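Local coordinates for SusD superfamily protein (Bacteroides thetaiotaomicron VPI-5482, PDB 3HDX), which probably binds polysaccharide at the outer membrane, as a SusD-family protein that would deliver glycans for uptake and carbohydrate metabolism, at residues K108-Q113 with N179-S184; L170-G175 with F194-A199; N212-E217 with C375-S380; D365-R370 with V384-M389. All coordinates share one frame; numbering follows the deposited sequence.

Interaction 1: residues K108-Q113 with N179-S184; sequences KYDIAQ and NLYYGS. With EDO (1,2-ethanediol), chain L; EDO (1,2-ethanediol), chain B.
Two consecutive tyrosines of the 179-184 loop drive their hydroxyls into one carboxylate on helix 104-129. Y181 OH donates to D110 OD1 (2.6 Å), meeting it from above the carboxylate plane, whereas Y182 OH donates to the syn lone pair of D110 OD2 (2.6 Å) with its ring turned 20° from that plane; Y102 OH also bonds OD2. Q113 NE2, lying 2.8 Å from Y181 OH, donates to it and also to Y109 O, and Q113 OE1 bonds Y22. The edge of Y109 leans on the face of Y181 in an offset T-shaped stack, ring centroids 5.8 Å apart. A leucine at Y181 lacks the hydroxyl that D110 OD1 and Q113 NE2 share, and would probably loosen this end of the loop on the helix. Beyond this tightly bonded group G183 is exposed, its O taking a hydrogen bond from ethanediol O1, while S184 OG meets a second diol. The backbone bonds between Y181 and S184 close a type I' beta turn, presenting both rings to the helix.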
loop_
_atom_site.group_PDB
_atom_site.type_symbol
_atom_site.label_atom_id
_atom_site.label_comp_id
_atom_site.label_asym_id
_atom_site.label_seq_id
_atom_site.Cartn_x
_atom_site.Cartn_y
_atom_site.Cartn_z
ATOM N N LYS A 108 -16.419 -12.992 15.722
ATOM C CA LYS A 108 -15.393 -13.661 14.878
ATOM C C LYS A 108 -14.988 -12.744 13.716
ATOM O O LYS A 108 -13.804 -12.603 13.423
ATOM C CB LYS A 108 -15.875 -15.028 14.358
ATOM C CG LYS A 108 -15.896 -16.116 15.427
ATOM C CD LYS A 108 -16.370 -17.472 14.862
ATOM C CE LYS A 108 -16.311 -18.625 15.903
ATOM N N TYR A 109 -15.969 -12.093 13.091
ATOM C CA TYR A 109 -15.669 -11.160 12.003
ATOM C C TYR A 109 -14.799 -9.987 12.489
ATOM O O TYR A 109 -13.827 -9.595 11.835
ATOM C CB TYR A 109 -16.934 -10.583 11.365
ATOM C CG TYR A 109 -17.753 -11.490 10.441
ATOM C CD1 TYR A 109 -17.227 -12.648 9.866
ATOM C CD2 TYR A 109 -19.022 -11.091 10.043
ATOM C CE1 TYR A 109 -17.956 -13.422 9.000
ATOM C CE2 TYR A 109 -19.776 -11.857 9.137
ATOM C CZ TYR A 109 -19.230 -13.016 8.627
ATOM O OH TYR A 109 -19.948 -13.758 7.728
ATOM N N ASP A 110 -15.186 -9.405 13.619
ATOM C CA ASP A 110 -14.517 -8.215 14.123
ATOM C C ASP A 110 -13.081 -8.536 14.542
ATOM O O ASP A 110 -12.148 -7.776 14.221
ATOM C CB ASP A 110 -15.249 -7.601 15.336
ATOM C CG ASP A 110 -16.644 -7.072 15.030
ATOM O OD1 ASP A 110 -17.111 -7.118 13.865
ATOM O OD2 ASP A 110 -17.261 -6.572 16.007
ATOM N N ILE A 111 -12.915 -9.645 15.246
ATOM C CA ILE A 111 -11.603 -10.125 15.692
ATOM C C ILE A 111 -10.696 -10.366 14.475
ATOM O O ILE A 111 -9.525 -9.976 14.474
ATOM C CB ILE A 111 -11.708 -11.449 16.528
ATOM C CG1 ILE A 111 -12.423 -11.211 17.883
ATOM C CG2 ILE A 111 -10.345 -12.065 16.750
ATOM C CD1 ILE A 111 -11.677 -10.353 18.865
ATOM N N ALA A 112 -11.239 -11.019 13.449
ATOM C CA ALA A 112 -10.444 -11.320 12.256
ATOM C C ALA A 112 -9.940 -10.028 11.571
ATOM O O ALA A 112 -8.790 -9.966 11.126
ATOM C CB ALA A 112 -11.225 -12.220 11.304
ATOM N N GLN A 113 -10.793 -9.004 11.516
ATOM C CA GLN A 113 -10.414 -7.717 10.941
ATOM C C GLN A 113 -9.302 -7.063 11.721
ATOM O O GLN A 113 -8.313 -6.630 11.110
ATOM C CB GLN A 113 -11.603 -6.790 10.807
ATOM C CG GLN A 113 -12.604 -7.218 9.732
ATOM C CD GLN A 113 -13.895 -6.462 9.838
ATOM O OE1 GLN A 113 -14.025 -5.333 9.342
ATOM N NE2 GLN A 113 -14.891 -7.102 10.474
ATOM N N ASN A 179 -29.564 -10.462 7.451
ATOM C CA ASN A 179 -28.629 -10.506 8.549
ATOM C C ASN A 179 -27.567 -9.426 8.301
ATOM O O ASN A 179 -26.467 -9.740 7.832
ATOM C CB ASN A 179 -28.040 -11.926 8.573
ATOM C CG ASN A 179 -27.151 -12.179 9.748
ATOM O OD1 ASN A 179 -27.083 -11.380 10.672
ATOM N ND2 ASN A 179 -26.446 -13.303 9.715
ATOM N N LEU A 180 -27.908 -8.169 8.568
ATOM C CA LEU A 180 -27.006 -7.047 8.305
ATOM C C LEU A 180 -25.753 -7.107 9.163
ATOM O O LEU A 180 -25.751 -7.678 10.251
ATOM C CB LEU A 180 -27.722 -5.700 8.495
ATOM C CG LEU A 180 -28.948 -5.412 7.586
ATOM C CD1 LEU A 180 -29.656 -4.129 8.008
ATOM C CD2 LEU A 180 -28.568 -5.362 6.094
ATOM N N TYR A 181 -24.661 -6.556 8.626
ATOM C CA TYR A 181 -23.403 -6.437 9.374
ATOM C C TYR A 181 -23.273 -4.969 9.729
ATOM O O TYR A 181 -23.095 -4.129 8.862
ATOM C CB TYR A 181 -22.213 -6.948 8.573
ATOM C CG TYR A 181 -20.921 -6.804 9.328
ATOM C CD1 TYR A 181 -20.603 -7.647 10.402
ATOM C CD2 TYR A 181 -20.014 -5.774 9.007
ATOM C CE1 TYR A 181 -19.382 -7.486 11.118
ATOM C CE2 TYR A 181 -18.824 -5.596 9.723
ATOM C CZ TYR A 181 -18.508 -6.438 10.761
ATOM O OH TYR A 181 -17.345 -6.211 11.455
ATOM N N TYR A 182 -23.413 -4.651 11.025
ATOM C CA TYR A 182 -23.400 -3.284 11.476
ATOM C C TYR A 182 -24.238 -2.342 10.583
ATOM O O TYR A 182 -23.789 -1.252 10.179
ATOM C CB TYR A 182 -21.961 -2.805 11.642
ATOM C CG TYR A 182 -21.232 -3.402 12.832
ATOM C CD1 TYR A 182 -21.776 -3.368 14.126
ATOM C CD2 TYR A 182 -19.940 -3.916 12.695
ATOM C CE1 TYR A 182 -21.071 -3.870 15.218
ATOM C CE2 TYR A 182 -19.219 -4.412 13.794
ATOM C CZ TYR A 182 -19.802 -4.379 15.070
ATOM O OH TYR A 182 -19.145 -4.853 16.163
ATOM N N GLY A 183 -25.467 -2.810 10.290
ATOM C CA GLY A 183 -26.447 -2.014 9.541
ATOM C C GLY A 183 -26.429 -1.998 8.031
ATOM O O GLY A 183 -27.295 -1.396 7.440
ATOM N N SER A 184 -25.425 -2.623 7.419
ATOM C CA SER A 184 -25.258 -2.651 5.972
ATOM C C SER A 184 -24.856 -4.051 5.500
ATOM O O SER A 184 -24.596 -4.940 6.305
ATOM C CB SER A 184 -24.218 -1.605 5.553
ATOM O OG SER A 184 -24.651 -0.269 5.809
HETATM C C1 EDO L . -29.196 -0.327 5.104
HETATM O O1 EDO L . -27.824 0.118 5.105
HETATM C C2 EDO L . -29.540 -1.010 3.794
HETATM O O2 EDO L . -28.899 -2.291 3.750
HETATM C C1 EDO B . -21.061 2.354 5.876
HETATM O O1 EDO B . -20.473 2.886 4.682
HETATM C C2 EDO B . -21.685 1.018 5.508
HETATM O O2 EDO B . -22.749 1.189 4.566
#

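Interaction 2: residues L170-G175 with F194-A199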
loop_
_atom_site.group_PDB
_atom_site.type_symbol
_atom_site.label_atom_id
_atom_site.label_comp_id
_atom_site.label_asym_id
_atom_site.label_seq_id
_atom_site.Cartn_x
_atom_site.Cartn_y
_atom_site.Cartn_z
ATOM N N LEU A 170 -12.462 -14.300 8.063
ATOM C CA LEU A 170 -12.779 -13.162 7.209
ATOM C C LEU A 170 -13.631 -13.628 6.036
ATOM O O LEU A 170 -13.216 -14.552 5.329
ATOM C CB LEU A 170 -11.528 -12.501 6.622
ATOM C CG LEU A 170 -10.632 -11.730 7.582
ATOM C CD1 LEU A 170 -9.223 -11.532 6.912
ATOM C CD2 LEU A 170 -11.304 -10.414 8.016
ATOM N N PRO A 171 -14.808 -13.008 5.856
ATOM C CA PRO A 171 -15.612 -13.343 4.696
ATOM C C PRO A 171 -15.140 -12.570 3.451
ATOM O O PRO A 171 -14.287 -11.675 3.531
ATOM C CB PRO A 171 -17.012 -12.892 5.130
ATOM C CG PRO A 171 -16.717 -11.607 5.876
ATOM C CD PRO A 171 -15.401 -11.889 6.616
ATOM N N TYR A 172 -15.644 -12.977 2.296
ATOM C CA TYR A 172 -15.460 -12.223 1.045
ATOM C C TYR A 172 -16.285 -10.921 1.106
ATOM O O TYR A 172 -15.780 -9.855 0.745
ATOM C CB TYR A 172 -15.823 -13.040 -0.171
ATOM C CG TYR A 172 -14.885 -14.192 -0.389
ATOM C CD1 TYR A 172 -13.561 -13.962 -0.745
ATOM C CD2 TYR A 172 -15.301 -15.524 -0.309
ATOM C CE1 TYR A 172 -12.688 -14.990 -0.974
ATOM C CE2 TYR A 172 -14.415 -16.556 -0.544
ATOM C CZ TYR A 172 -13.092 -16.287 -0.885
ATOM O OH TYR A 172 -12.197 -17.316 -1.130
ATOM N N GLN A 173 -17.556 -11.044 1.537
ATOM C CA GLN A 173 -18.468 -9.902 1.702
ATOM C C GLN A 173 -19.151 -10.005 3.054
ATOM O O GLN A 173 -19.346 -11.123 3.572
ATOM C CB GLN A 173 -19.475 -9.832 0.555
ATOM C CG GLN A 173 -18.787 -9.545 -0.762
ATOM C CD GLN A 173 -19.701 -9.156 -1.876
ATOM O OE1 GLN A 173 -20.581 -8.334 -1.708
ATOM N NE2 GLN A 173 -19.457 -9.702 -3.058
ATOM N N TYR A 174 -19.541 -8.854 3.586
ATOM C CA TYR A 174 -20.115 -8.751 4.937
ATOM C C TYR A 174 -21.619 -8.548 4.929
ATOM O O TYR A 174 -22.098 -7.584 4.382
ATOM C CB TYR A 174 -19.465 -7.595 5.678
ATOM C CG TYR A 174 -18.028 -7.865 6.077
ATOM C CD1 TYR A 174 -16.967 -7.601 5.228
ATOM C CD2 TYR A 174 -17.737 -8.400 7.340
ATOM C CE1 TYR A 174 -15.646 -7.878 5.636
ATOM C CE2 TYR A 174 -16.447 -8.676 7.736
ATOM C CZ TYR A 174 -15.396 -8.391 6.871
ATOM O OH TYR A 174 -14.125 -8.669 7.309
ATOM N N GLY A 175 -22.316 -9.446 5.615
ATOM C CA GLY A 175 -23.739 -9.368 5.821
ATOM C C GLY A 175 -24.593 -9.815 4.661
ATOM O O GLY A 175 -24.123 -9.989 3.539
ATOM N N PHE A 194 -11.826 -4.786 5.458
ATOM C CA PHE A 194 -10.794 -5.748 5.148
ATOM C C PHE A 194 -11.512 -7.100 4.911
ATOM O O PHE A 194 -12.244 -7.572 5.799
ATOM C CB PHE A 194 -9.861 -5.796 6.357
ATOM C CG PHE A 194 -8.501 -6.296 6.075
ATOM C CD1 PHE A 194 -8.237 -7.639 6.072
ATOM C CD2 PHE A 194 -7.434 -5.404 5.950
ATOM C CE1 PHE A 194 -6.981 -8.105 5.830
ATOM C CE2 PHE A 194 -6.148 -5.888 5.735
ATOM C CZ PHE A 194 -5.939 -7.242 5.702
ATOM N N ASN A 195 -11.350 -7.687 3.729
ATOM C CA ASN A 195 -12.011 -8.943 3.402
ATOM C C ASN A 195 -10.984 -10.059 3.301
ATOM O O ASN A 195 -9.763 -9.850 3.481
ATOM C CB ASN A 195 -12.856 -8.747 2.122
ATOM C CG ASN A 195 -12.009 -8.436 0.885
ATOM O OD1 ASN A 195 -11.155 -9.232 0.512
ATOM N ND2 ASN A 195 -12.271 -7.289 0.238
ATOM N N LYS A 196 -11.453 -11.266 3.011
ATOM C CA LYS A 196 -10.555 -12.418 2.981
ATOM C C LYS A 196 -9.398 -12.203 1.983
ATOM O O LYS A 196 -8.234 -12.572 2.273
ATOM C CB LYS A 196 -11.295 -13.692 2.631
ATOM C CG LYS A 196 -10.542 -14.978 2.930
ATOM C CD LYS A 196 -11.191 -16.227 2.319
ATOM C CE LYS A 196 -12.572 -16.603 2.828
ATOM N NZ LYS A 196 -12.522 -16.928 4.304
ATOM N N LEU A 197 -9.714 -11.637 0.809
ATOM C CA LEU A 197 -8.684 -11.385 -0.210
ATOM C C LEU A 197 -7.723 -10.265 0.188
ATOM O O LEU A 197 -6.531 -10.299 -0.182
ATOM C CB LEU A 197 -9.263 -11.202 -1.599
ATOM C CG LEU A 197 -10.067 -12.404 -2.112
ATOM C CD1 LEU A 197 -10.500 -12.180 -3.618
ATOM C CD2 LEU A 197 -9.248 -13.742 -1.938
ATOM N N SER A 198 -8.220 -9.289 0.961
ATOM C CA SER A 198 -7.321 -8.262 1.534
ATOM C C SER A 198 -6.201 -8.972 2.316
ATOM O O SER A 198 -5.012 -8.681 2.149
ATOM C CB SER A 198 -8.085 -7.335 2.487
ATOM O OG SER A 198 -9.277 -6.831 1.910
ATOM N N ALA A 199 -6.573 -9.933 3.160
ATOM C CA ALA A 199 -5.568 -10.689 3.963
ATOM C C ALA A 199 -4.613 -11.471 3.074
ATOM O O ALA A 199 -3.397 -11.462 3.285
ATOM C CB ALA A 199 -6.255 -11.605 4.988
#
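A capping box opens helix 196-209, and the 170-175 loop packs across this helix start. N195 OD1 accepts from S198 N while S198 OG takes N195 N in return. K196, first in the helix, runs out with CG anti to its backbone N (chi1 -165°) and then bends at chi3 and chi4, so that CE lies over one face of Y172, 4.0 Å from the ring centroid, in a CH-pi contact. The bend brings NZ back to L170 O, 2.7 Å away and nearly along the C=O axis; I167 O is its second acceptor. L197 meets the same ring at its edge, CD2 being 3.8 Å from Y172 CE1. L170 CD1 touches A199 CB, at 3.5 Å, and reaches the edge of the F194 ring. P171 O receives K196 N from above its carbonyl plane, and P171 CG sits centrally over the Y174 ring. At the far edge of that ring, Y174 OH donates almost straight along the carbonyl axis to F194 O, 2.6 Å away.

Interaction 3: residues N212-E217 with C375-S380; sequences NYAEAE and CALNRS
A Schellman motif ends helix 363-376, with N378 at positive phi as its C-prime residue, and this helix end packs against the first turn of helix 213-226. N212 is the N-cap of that turn: its OD1 accepts from E215 N, which stands above the plane of the side-chain amide. A376 CB presses onto one face of the Y213 ring, only 3.3 Å from CD2 and displaced toward the CB side of the ring, while the hydroxyl reaches beyond to E372. Next to it L377, the first residue to leave the helix, spreads its two methyls over the helix 213-226 backbone: CD1 lies 3.8 Å from Y213 O and CD2 3.8 Å from A214 N. CD1 also meets E217 CB, the two side chains crossing at about a right angle. An alanine in place of Y213 removes the ring facing A376 CB and the hydroxyl bonded to E372, and would probably loosen the packing of the two helix ends. Farther out the charges do not touch, E217 OE1 and R379 NH1 standing 4.6 Å apart. Water bridges them, donating to E217 OE1 at 2.5 Å and accepting from R379 NH1 in the guanidinium plane. R379 is also paired with E382, and E217 with R370. The arrangement is a helix C-terminus, closed by its Schellman turn, set against the capped N-terminus of another helix in this SusD-family fold.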
loop_
_atom_site.group_PDB
_atom_site.type_symbol
_atom_site.label_atom_id
_atom_site.label_comp_id
_atom_site.label_asym_id
_atom_site.label_seq_id
_atom_site.Cartn_x
_atom_site.Cartn_y
_atom_site.Cartn_z
ATOM N N ASN A 212 10.107 -15.277 -1.005
ATOM C CA ASN A 212 9.388 -16.562 -1.005
ATOM C C ASN A 212 8.363 -16.509 -2.116
ATOM O O ASN A 212 7.160 -16.353 -1.889
ATOM C CB ASN A 212 8.740 -16.852 0.335
ATOM C CG ASN A 212 8.064 -18.257 0.386
ATOM O OD1 ASN A 212 7.935 -18.996 -0.632
ATOM N ND2 ASN A 212 7.639 -18.616 1.588
ATOM N N TYR A 213 8.865 -16.641 -3.341
ATOM C CA TYR A 213 8.000 -16.521 -4.499
ATOM C C TYR A 213 7.073 -17.689 -4.769
ATOM O O TYR A 213 6.064 -17.484 -5.394
ATOM C CB TYR A 213 8.825 -16.107 -5.723
ATOM C CG TYR A 213 9.263 -14.644 -5.663
ATOM C CD1 TYR A 213 8.343 -13.638 -5.856
ATOM C CD2 TYR A 213 10.603 -14.283 -5.467
ATOM C CE1 TYR A 213 8.715 -12.310 -5.862
ATOM C CE2 TYR A 213 10.992 -12.934 -5.475
ATOM C CZ TYR A 213 10.029 -11.951 -5.685
ATOM O OH TYR A 213 10.352 -10.602 -5.735
ATOM N N ALA A 214 7.422 -18.886 -4.319
ATOM C CA ALA A 214 6.504 -20.014 -4.431
ATOM C C ALA A 214 5.172 -19.681 -3.719
ATOM O O ALA A 214 4.096 -19.835 -4.297
ATOM C CB ALA A 214 7.134 -21.309 -3.860
ATOM N N GLU A 215 5.265 -19.176 -2.493
ATOM C CA GLU A 215 4.079 -18.791 -1.727
ATOM C C GLU A 215 3.430 -17.524 -2.299
ATOM O O GLU A 215 2.177 -17.439 -2.412
ATOM C CB GLU A 215 4.369 -18.661 -0.235
ATOM C CG GLU A 215 4.707 -19.994 0.400
ATOM C CD GLU A 215 4.946 -19.914 1.939
ATOM O OE1 GLU A 215 4.708 -18.903 2.590
ATOM O OE2 GLU A 215 5.437 -20.868 2.523
ATOM N N ALA A 216 4.252 -16.559 -2.745
ATOM C CA ALA A 216 3.692 -15.351 -3.341
ATOM C C ALA A 216 2.840 -15.692 -4.579
ATOM O O ALA A 216 1.783 -15.108 -4.799
ATOM C CB ALA A 216 4.781 -14.340 -3.721
ATOM N N GLU A 217 3.318 -16.631 -5.383
ATOM C CA GLU A 217 2.605 -17.034 -6.600
ATOM C C GLU A 217 1.263 -17.686 -6.228
ATOM O O GLU A 217 0.220 -17.342 -6.810
ATOM C CB GLU A 217 3.499 -17.965 -7.441
ATOM C CG GLU A 217 3.088 -18.129 -8.900
ATOM C CD GLU A 217 1.877 -18.980 -9.127
ATOM O OE1 GLU A 217 1.655 -19.929 -8.325
ATOM O OE2 GLU A 217 1.150 -18.682 -10.144
ATOM N N CYS A 375 8.447 -15.458 -12.884
ATOM C CA CYS A 375 9.835 -15.292 -13.343
ATOM C C CYS A 375 10.838 -15.759 -12.312
ATOM O O CYS A 375 11.810 -16.473 -12.646
ATOM C CB CYS A 375 10.122 -13.856 -13.676
ATOM S SG CYS A 375 9.334 -13.324 -15.194
ATOM N N ALA A 376 10.606 -15.385 -11.052
ATOM C CA ALA A 376 11.482 -15.790 -9.970
ATOM C C ALA A 376 11.611 -17.321 -9.852
ATOM O O ALA A 376 12.677 -17.854 -9.511
ATOM C CB ALA A 376 11.059 -15.151 -8.632
ATOM N N LEU A 377 10.515 -18.001 -10.159
ATOM C CA LEU A 377 10.418 -19.452 -10.157
ATOM C C LEU A 377 10.861 -20.104 -11.472
ATOM O O LEU A 377 10.684 -21.305 -11.649
ATOM C CB LEU A 377 8.964 -19.838 -9.852
ATOM C CG LEU A 377 8.404 -19.440 -8.478
ATOM C CD1 LEU A 377 6.887 -19.525 -8.453
ATOM C CD2 LEU A 377 9.054 -20.295 -7.420
ATOM N N ASN A 378 11.479 -19.323 -12.365
ATOM C CA ASN A 378 11.960 -19.793 -13.672
ATOM C C ASN A 378 10.810 -20.348 -14.538
ATOM O O ASN A 378 10.957 -21.354 -15.257
ATOM C CB ASN A 378 13.128 -20.784 -13.500
ATOM C CG ASN A 378 14.031 -20.860 -14.743
ATOM O OD1 ASN A 378 14.136 -19.905 -15.540
ATOM N ND2 ASN A 378 14.711 -21.993 -14.889
ATOM N N ARG A 379 9.660 -19.663 -14.472
ATOM C CA ARG A 379 8.456 -19.943 -15.242
ATOM C C ARG A 379 8.055 -18.689 -16.027
ATOM O O ARG A 379 6.927 -18.283 -16.087
ATOM C CB ARG A 379 7.365 -20.478 -14.324
ATOM C CG ARG A 379 7.733 -21.853 -13.768
ATOM C CD ARG A 379 6.874 -22.226 -12.549
ATOM N NE ARG A 379 5.464 -22.203 -12.876
ATOM C CZ ARG A 379 4.472 -22.273 -11.980
ATOM N NH1 ARG A 379 4.733 -22.366 -10.673
ATOM N NH2 ARG A 379 3.216 -22.212 -12.379
ATOM N N SER A 380 9.052 -18.108 -16.695
ATOM C CA SER A 380 8.873 -16.870 -17.467
ATOM C C SER A 380 7.828 -16.922 -18.557
ATOM O O SER A 380 7.130 -15.954 -18.753
ATOM C CB SER A 380 10.229 -16.422 -18.031
ATOM O OG SER A 380 11.107 -16.240 -16.956
HETATM O O HOH W 1 0.471 -20.622 -11.810
HETATM O O HOH W 2 3.051 -22.038 -8.429
#

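Interaction 4: residues D365-R370 with V384-M389; sequences DITLLR and VSYLNM
The ring of Y386 has an arginine on one face and a serine on the other. R370 CD sits over the ring centre, 3.8 Å from the centroid, while S385 OG lies above the opposite face, offset toward the rim. At the ring edge is the methyl CG2 of T367. The R370 chain runs extended from CG to NE, with CG anti to the backbone N (chi1 -168°), and this carries the guanidinium along the ring, the planes 21° apart, until Y386 OH lies over the centre of its face, 3.1 Å from R370 CZ. Because the hydroxyl sits over the guanidinium face, NH1 and NH2 are near it but badly angled to donate. Next to this pair the antiparallel helices 363-376 and 380-391 approach to 8.4 Å between the axes of their short segments, crossing at -154°. T367 CG2 fits against the backbone there, 3.4 Å from Y386 O, and T367 OG1 turns away to L363 O and Y234. On the other flank L368 CD2 meets L387 CD1 at 3.8 Å. M389, present as selenomethionine, brings SE beside T367 CG2. The N-H groups of R370 lie in the guanidinium plane and are not spent on Y386; NE pairs with E217. The tyrosine thus offers CH-pi and dispersion contact, while the carboxylate is likely to balance the charge.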
loop_
_atom_site.group_PDB
_atom_site.type_symbol
_atom_site.label_atom_id
_atom_site.label_comp_id
_atom_site.label_asym_id
_atom_site.label_seq_id
_atom_site.Cartn_x
_atom_site.Cartn_y
_atom_site.Cartn_z
ATOM N N ASP A 365 -1.985 -4.855 -9.533
ATOM C CA ASP A 365 -0.822 -5.087 -8.653
ATOM C C ASP A 365 -0.575 -6.593 -8.481
ATOM O O ASP A 365 0.524 -7.084 -8.729
ATOM C CB ASP A 365 -0.988 -4.409 -7.304
ATOM C CG ASP A 365 0.058 -4.862 -6.288
ATOM O OD1 ASP A 365 1.258 -4.926 -6.651
ATOM O OD2 ASP A 365 -0.333 -5.179 -5.130
ATOM N N ILE A 366 -1.628 -7.300 -8.065
ATOM C CA ILE A 366 -1.523 -8.724 -7.786
ATOM C C ILE A 366 -1.177 -9.540 -9.050
ATOM O O ILE A 366 -0.412 -10.493 -8.983
ATOM C CB ILE A 366 -2.797 -9.255 -7.094
ATOM C CG1 ILE A 366 -3.021 -8.542 -5.733
ATOM C CG2 ILE A 366 -2.740 -10.771 -6.892
ATOM C CD1 ILE A 366 -1.921 -8.646 -4.712
ATOM N N THR A 367 -1.704 -9.113 -10.201
ATOM C CA THR A 367 -1.416 -9.750 -11.478
ATOM C C THR A 367 0.030 -9.564 -11.875
ATOM O O THR A 367 0.692 -10.539 -12.269
ATOM C CB THR A 367 -2.398 -9.261 -12.548
ATOM O OG1 THR A 367 -3.728 -9.577 -12.101
ATOM C CG2 THR A 367 -2.105 -9.863 -13.948
ATOM N N LEU A 368 0.555 -8.356 -11.666
ATOM C CA LEU A 368 1.985 -8.100 -11.972
ATOM C C LEU A 368 2.865 -8.811 -10.951
ATOM O O LEU A 368 3.934 -9.299 -11.299
ATOM C CB LEU A 368 2.315 -6.587 -12.079
ATOM C CG LEU A 368 1.662 -5.882 -13.266
ATOM C CD1 LEU A 368 1.727 -4.327 -13.124
ATOM C CD2 LEU A 368 2.268 -6.372 -14.620
ATOM N N LEU A 369 2.406 -8.919 -9.699
ATOM C CA LEU A 369 3.156 -9.649 -8.647
ATOM C C LEU A 369 3.274 -11.103 -9.047
ATOM O O LEU A 369 4.319 -11.732 -8.849
ATOM C CB LEU A 369 2.476 -9.459 -7.270
ATOM C CG LEU A 369 3.315 -10.014 -6.113
ATOM C CD1 LEU A 369 4.626 -9.192 -5.906
ATOM C CD2 LEU A 369 2.441 -10.068 -4.821
ATOM N N ARG A 370 2.171 -11.662 -9.529
ATOM C CA ARG A 370 2.180 -13.039 -10.008
ATOM C C ARG A 370 3.218 -13.232 -11.133
ATOM O O ARG A 370 3.916 -14.241 -11.139
ATOM C CB ARG A 370 0.783 -13.489 -10.452
ATOM C CG ARG A 370 0.725 -14.972 -10.667
ATOM C CD ARG A 370 -0.630 -15.378 -11.094
ATOM N NE ARG A 370 -0.769 -16.815 -11.159
ATOM C CZ ARG A 370 -1.930 -17.403 -11.431
ATOM N NH1 ARG A 370 -3.056 -16.679 -11.612
ATOM N NH2 ARG A 370 -1.969 -18.730 -11.449
ATOM N N VAL A 384 4.402 -14.116 -18.854
ATOM C CA VAL A 384 4.051 -13.231 -19.970
ATOM C C VAL A 384 2.560 -13.041 -20.100
ATOM O O VAL A 384 2.116 -11.911 -20.339
ATOM C CB VAL A 384 4.700 -13.717 -21.319
ATOM C CG1 VAL A 384 4.144 -12.951 -22.517
ATOM C CG2 VAL A 384 6.235 -13.600 -21.258
ATOM N N SER A 385 1.770 -14.112 -19.916
ATOM C CA SER A 385 0.311 -13.952 -20.045
ATOM C C SER A 385 -0.240 -12.942 -19.028
ATOM O O SER A 385 -1.076 -12.141 -19.372
ATOM C CB SER A 385 -0.444 -15.273 -19.930
ATOM O OG SER A 385 -0.346 -15.794 -18.636
ATOM N N TYR A 386 0.297 -12.935 -17.813
ATOM C CA TYR A 386 -0.153 -12.002 -16.758
ATOM C C TYR A 386 0.279 -10.556 -17.065
ATOM O O TYR A 386 -0.490 -9.631 -16.887
ATOM C CB TYR A 386 0.296 -12.491 -15.379
ATOM C CG TYR A 386 -0.339 -13.840 -15.113
ATOM C CD1 TYR A 386 -1.699 -13.941 -14.896
ATOM C CD2 TYR A 386 0.427 -15.006 -15.113
ATOM C CE1 TYR A 386 -2.325 -15.210 -14.698
ATOM C CE2 TYR A 386 -0.149 -16.237 -14.914
ATOM C CZ TYR A 386 -1.525 -16.341 -14.708
ATOM O OH TYR A 386 -2.049 -17.614 -14.547
ATOM N N LEU A 387 1.511 -10.387 -17.510
ATOM C CA LEU A 387 2.000 -9.085 -17.971
ATOM C C LEU A 387 1.085 -8.545 -19.073
ATOM O O LEU A 387 0.675 -7.377 -19.036
ATOM C CB LEU A 387 3.431 -9.203 -18.508
ATOM C CG LEU A 387 4.050 -7.901 -19.045
ATOM C CD1 LEU A 387 4.007 -6.744 -18.011
ATOM C CD2 LEU A 387 5.470 -8.117 -19.573
ATOM N N ASN A 388 0.772 -9.397 -20.057
ATOM C CA ASN A 388 -0.090 -8.984 -21.160
ATOM C C ASN A 388 -1.486 -8.536 -20.750
ATOM O O ASN A 388 -2.056 -7.663 -21.402
ATOM C CB ASN A 388 -0.163 -10.053 -22.268
ATOM C CG ASN A 388 1.075 -10.081 -23.144
ATOM O OD1 ASN A 388 1.765 -9.058 -23.294
ATOM N ND2 ASN A 388 1.355 -11.228 -23.751
HETATM N N MSE A 389 -2.033 -9.126 -19.681
HETATM C CA MSE A 389 -3.340 -8.711 -19.179
HETATM C C MSE A 389 -3.380 -7.227 -18.853
HETATM O O MSE A 389 -4.376 -6.524 -19.141
HETATM C CB MSE A 389 -3.778 -9.516 -17.965
HETATM C CG MSE A 389 -4.082 -10.926 -18.250
HETATM SE SE MSE A 389 -4.577 -11.902 -16.666
HETATM C CE MSE A 389 -4.454 -13.664 -17.477
#

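Interactions 1 and 2 are buried and touch each other: Q113 CG and A112 CB of helix 104-129 pack on Y174 and L170, so one long loop between helices 152-169 and 196-209 serves both. Their polar groups are joined directly, tyrosine hydroxyls to a carboxylate in the first, a lysine, a tyrosine and one backbone N-H to backbone carbonyls in the second. Interactions 3 and 4 lie in another part of the chain, the centres of 1 and 3 about 35 Å apart. Both use helix 363-376, and the E217-R370 salt bridge connects them. Interaction 3 is a surface contact with water between its charges, whereas the partly buried interaction 4 relies on methyl and ring packing.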